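Local coordinates for protein PHO85 cyclin-10 (Saccharomyces cerevisiae, PDB 4KRD) that serves as a cyclin partner of the kinase PHO85, directing it to phosphorylate and negatively regulate glycogen synthase GSY2, which limits glycogen accumulation, at residues A85-R90 and M136-V141. Sequence-based numbering, arbitrary orientation.
Sequences ADFLKR and MIIAAV
Phe87 and Leu88 of helix 84-95 meet Ile137 and Ile138 of helix 130-148 in the mainly helical cyclin fold of this PHO80-subfamily domain, a worked example of helix packing in which the contact between residues 85-90 and 136-141 is made by apolar side chains. The segment axes come no closer than 11.4 Å and run at 34° to each other, so the side chains have to bridge the gap between the backbones.

The aromatic part of the contact belongs to Phe87. With CG anti to the backbone N (chi1 -174°), its ring extends toward the second helix and presents an edge to Ile138. Phe87 CE2 lies 3.6 Å from Ile138 CG1, which sits near the ring plane. Phe87 CZ approaches Ile138 CD1 at 3.9 Å. Ile137 runs past the Phe87 side chain in the opposite sense, its CG2 coming to the ring obliquely, 4.0 Å from Phe87 CD2. An alanine here is likely to leave Ile138 without its partner across this contact and open a gap between the two helices. The Phe87 ring also meets that of His134, one turn before Ile138 on helix 130-148.

Aliphatic packing completes the buried interface, with Leu88 lying obliquely against Ile137. Around it, Phe43 and Ile47 of helix 36-54 pack against Leu88 and Ile137 respectively, and Leu169 of helix 166-180 against Ile138.

Polar interactions lie elsewhere on helix 84-95. Lys89 NZ forms a salt bridge with Asp86 OD1 at 2.8 Å, nearly in line with the carboxylate C-O bond, and the guanidinium of Arg90 donates to the backbone carbonyls of Lys160 and Val161, linking this helix to helix 155-162.

The branch shared by both kinds of packing is Ile137 CG2, which besides the Phe87 ring touches Leu88 CD2 at 3.9 Å.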
ATOM      1  N   ALA B  85      19.747  15.887 -17.914  1.00 48.08           N
ATOM      2  CA  ALA B  85      20.526  14.655 -17.993  1.00 49.31           C
ATOM      3  C   ALA B  85      21.575  14.592 -16.887  1.00 51.32           C
ATOM      4  O   ALA B  85      21.750  13.556 -16.252  1.00 51.88           O
ATOM      5  CB  ALA B  85      21.173  14.518 -19.358  1.00 55.59           C
ATOM      6  N   ASP B  86      22.257  15.709 -16.644  1.00 48.94           N
ATOM      7  CA  ASP B  86      23.303  15.748 -15.626  1.00 48.40           C
ATOM      8  C   ASP B  86      22.715  15.701 -14.215  1.00 46.77           C
ATOM      9  O   ASP B  86      23.323  15.149 -13.300  1.00 46.12           O
ATOM     10  CB  ASP B  86      24.175  17.002 -15.776  1.00 52.72           C
ATOM     11  CG  ASP B  86      24.998  17.004 -17.061  1.00 60.56           C
ATOM     12  OD1 ASP B  86      25.254  15.914 -17.617  1.00 58.51           O
ATOM     13  OD2 ASP B  86      25.395  18.105 -17.511  1.00 61.69           O
ATOM     14  N   PHE B  87      21.543  16.300 -14.040  1.00 49.02           N
ATOM     15  CA  PHE B  87      20.873  16.297 -12.747  1.00 46.75           C
ATOM     16  C   PHE B  87      20.490  14.867 -12.390  1.00 43.95           C
ATOM     17  O   PHE B  87      20.662  14.420 -11.254  1.00 45.96           O
ATOM     18  CB  PHE B  87      19.637  17.187 -12.795  1.00 44.56           C
ATOM     19  CG  PHE B  87      18.961  17.363 -11.468  1.00 44.94           C
ATOM     20  CD1 PHE B  87      19.701  17.684 -10.338  1.00 47.96           C
ATOM     21  CD2 PHE B  87      17.578  17.242 -11.356  1.00 42.10           C
ATOM     22  CE1 PHE B  87      19.083  17.863  -9.104  1.00 47.47           C
ATOM     23  CE2 PHE B  87      16.947  17.422 -10.132  1.00 43.26           C
ATOM     24  CZ  PHE B  87      17.706  17.730  -8.995  1.00 44.10           C
ATOM     25  N   LEU B  88      19.978  14.149 -13.381  1.00 45.50           N
ATOM     26  CA  LEU B  88      19.618  12.754 -13.206  1.00 45.56           C
ATOM     27  C   LEU B  88      20.843  11.895 -12.892  1.00 51.73           C
ATOM     28  O   LEU B  88      20.756  10.966 -12.096  1.00 48.88           O
ATOM     29  CB  LEU B  88      18.873  12.234 -14.437  1.00 46.20           C
ATOM     30  CG  LEU B  88      17.385  12.586 -14.499  1.00 45.68           C
ATOM     31  CD1 LEU B  88      16.808  12.326 -15.887  1.00 41.90           C
ATOM     32  CD2 LEU B  88      16.629  11.795 -13.422  1.00 42.47           C
ATOM     33  N   LYS B  89      21.981  12.208 -13.514  1.00 47.95           N
ATOM     34  CA  LYS B  89      23.237  11.521 -13.203  1.00 45.96           C
ATOM     35  C   LYS B  89      23.622  11.763 -11.756  1.00 42.16           C
ATOM     36  O   LYS B  89      24.011  10.834 -11.041  1.00 48.74           O
ATOM     37  CB  LYS B  89      24.383  12.020 -14.095  1.00 51.52           C
ATOM     38  CG  LYS B  89      24.254  11.687 -15.569  1.00 60.51           C
ATOM     39  CD  LYS B  89      25.182  12.559 -16.425  1.00 66.87           C
ATOM     40  CE  LYS B  89      24.988  12.291 -17.920  1.00 67.82           C
ATOM     41  NZ  LYS B  89      25.528  13.395 -18.764  1.00 68.07           N
ATOM     42  N   ARG B  90      23.539  13.022 -11.330  1.00 46.12           N
ATOM     43  CA  ARG B  90      23.864  13.368  -9.951  1.00 51.59           C
ATOM     44  C   ARG B  90      22.985  12.614  -8.945  1.00 50.58           C
ATOM     45  O   ARG B  90      23.482  12.102  -7.947  1.00 50.15           O
ATOM     46  CB  ARG B  90      23.783  14.883  -9.724  1.00 50.47           C
ATOM     47  CG  ARG B  90      23.849  15.284  -8.254  1.00 55.15           C
ATOM     48  CD  ARG B  90      23.938  16.789  -8.052  1.00 57.63           C
ATOM     49  NE  ARG B  90      23.751  17.139  -6.644  1.00 59.54           N
ATOM     50  CZ  ARG B  90      24.706  17.078  -5.718  1.00 69.61           C
ATOM     51  NH1 ARG B  90      25.933  16.687  -6.046  1.00 68.15           N
ATOM     52  NH2 ARG B  90      24.433  17.407  -4.461  1.00 59.69           N
ATOM     53  N   MET B 136       9.941  19.000 -11.320  1.00 36.74           N
ATOM     54  CA  MET B 136       9.134  17.824 -11.641  1.00 36.91           C
ATOM     55  C   MET B 136       9.931  16.532 -11.467  1.00 36.13           C
ATOM     56  O   MET B 136       9.418  15.532 -10.965  1.00 35.60           O
ATOM     57  CB  MET B 136       8.595  17.922 -13.068  1.00 39.51           C
ATOM     58  CG  MET B 136       7.707  16.757 -13.491  1.00 45.86           C
ATOM     59  SD  MET B 136       6.158  16.629 -12.560  1.00 48.02           S
ATOM     60  CE  MET B 136       5.381  18.186 -12.988  1.00 39.11           C
ATOM     61  N   ILE B 137      11.185  16.553 -11.899  1.00 29.48           N
ATOM     62  CA  ILE B 137      12.083  15.412 -11.738  1.00 33.01           C
ATOM     63  C   ILE B 137      12.294  15.077 -10.267  1.00 31.95           C
ATOM     64  O   ILE B 137      12.207  13.922  -9.861  1.00 35.78           O
ATOM     65  CB  ILE B 137      13.444  15.681 -12.415  1.00 35.84           C
ATOM     66  CG1 ILE B 137      13.289  15.601 -13.937  1.00 36.57           C
ATOM     67  CG2 ILE B 137      14.489  14.696 -11.940  1.00 35.12           C
ATOM     68  CD1 ILE B 137      14.478  16.165 -14.712  1.00 38.78           C
ATOM     69  N   ILE B 138      12.588  16.100  -9.478  1.00 31.67           N
ATOM     70  CA  ILE B 138      12.721  15.952  -8.037  1.00 34.01           C
ATOM     71  C   ILE B 138      11.502  15.246  -7.421  1.00 33.24           C
ATOM     72  O   ILE B 138      11.643  14.248  -6.718  1.00 30.84           O
ATOM     73  CB  ILE B 138      12.921  17.323  -7.391  1.00 32.56           C
ATOM     74  CG1 ILE B 138      14.269  17.913  -7.835  1.00 34.13           C
ATOM     75  CG2 ILE B 138      12.893  17.225  -5.872  1.00 32.74           C
ATOM     76  CD1 ILE B 138      14.562  19.256  -7.207  1.00 40.08           C
ATOM     77  N   ALA B 139      10.313  15.767  -7.694  1.00 32.57           N
ATOM     78  CA  ALA B 139       9.075  15.204  -7.129  1.00 36.03           C
ATOM     79  C   ALA B 139       8.789  13.773  -7.576  1.00 28.18           C
ATOM     80  O   ALA B 139       8.417  12.912  -6.758  1.00 28.56           O
ATOM     81  CB  ALA B 139       7.888  16.116  -7.475  1.00 31.97           C
ATOM     82  N   ALA B 140       8.950  13.501  -8.876  1.00 28.68           N
ATOM     83  CA  ALA B 140       8.611  12.183  -9.419  1.00 31.19           C
ATOM     84  C   ALA B 140       9.553  11.106  -8.901  1.00 33.72           C
ATOM     85  O   ALA B 140       9.137   9.976  -8.619  1.00 30.59           O
ATOM     86  CB  ALA B 140       8.598  12.213 -10.951  1.00 31.13           C
ATOM     87  N   VAL B 141      10.829  11.449  -8.762  1.00 33.23           N
ATOM     88  CA  VAL B 141      11.766  10.490  -8.198  1.00 28.82           C
ATOM     89  C   VAL B 141      11.441  10.235  -6.731  1.00 28.74           C
ATOM     90  O   VAL B 141      11.436   9.100  -6.304  1.00 27.86           O
ATOM     91  CB  VAL B 141      13.240  10.916  -8.353  1.00 32.91           C
ATOM     92  CG1 VAL B 141      14.154  10.014  -7.509  1.00 35.23           C
ATOM     93  CG2 VAL B 141      13.645  10.890  -9.841  1.00 34.77           C
TER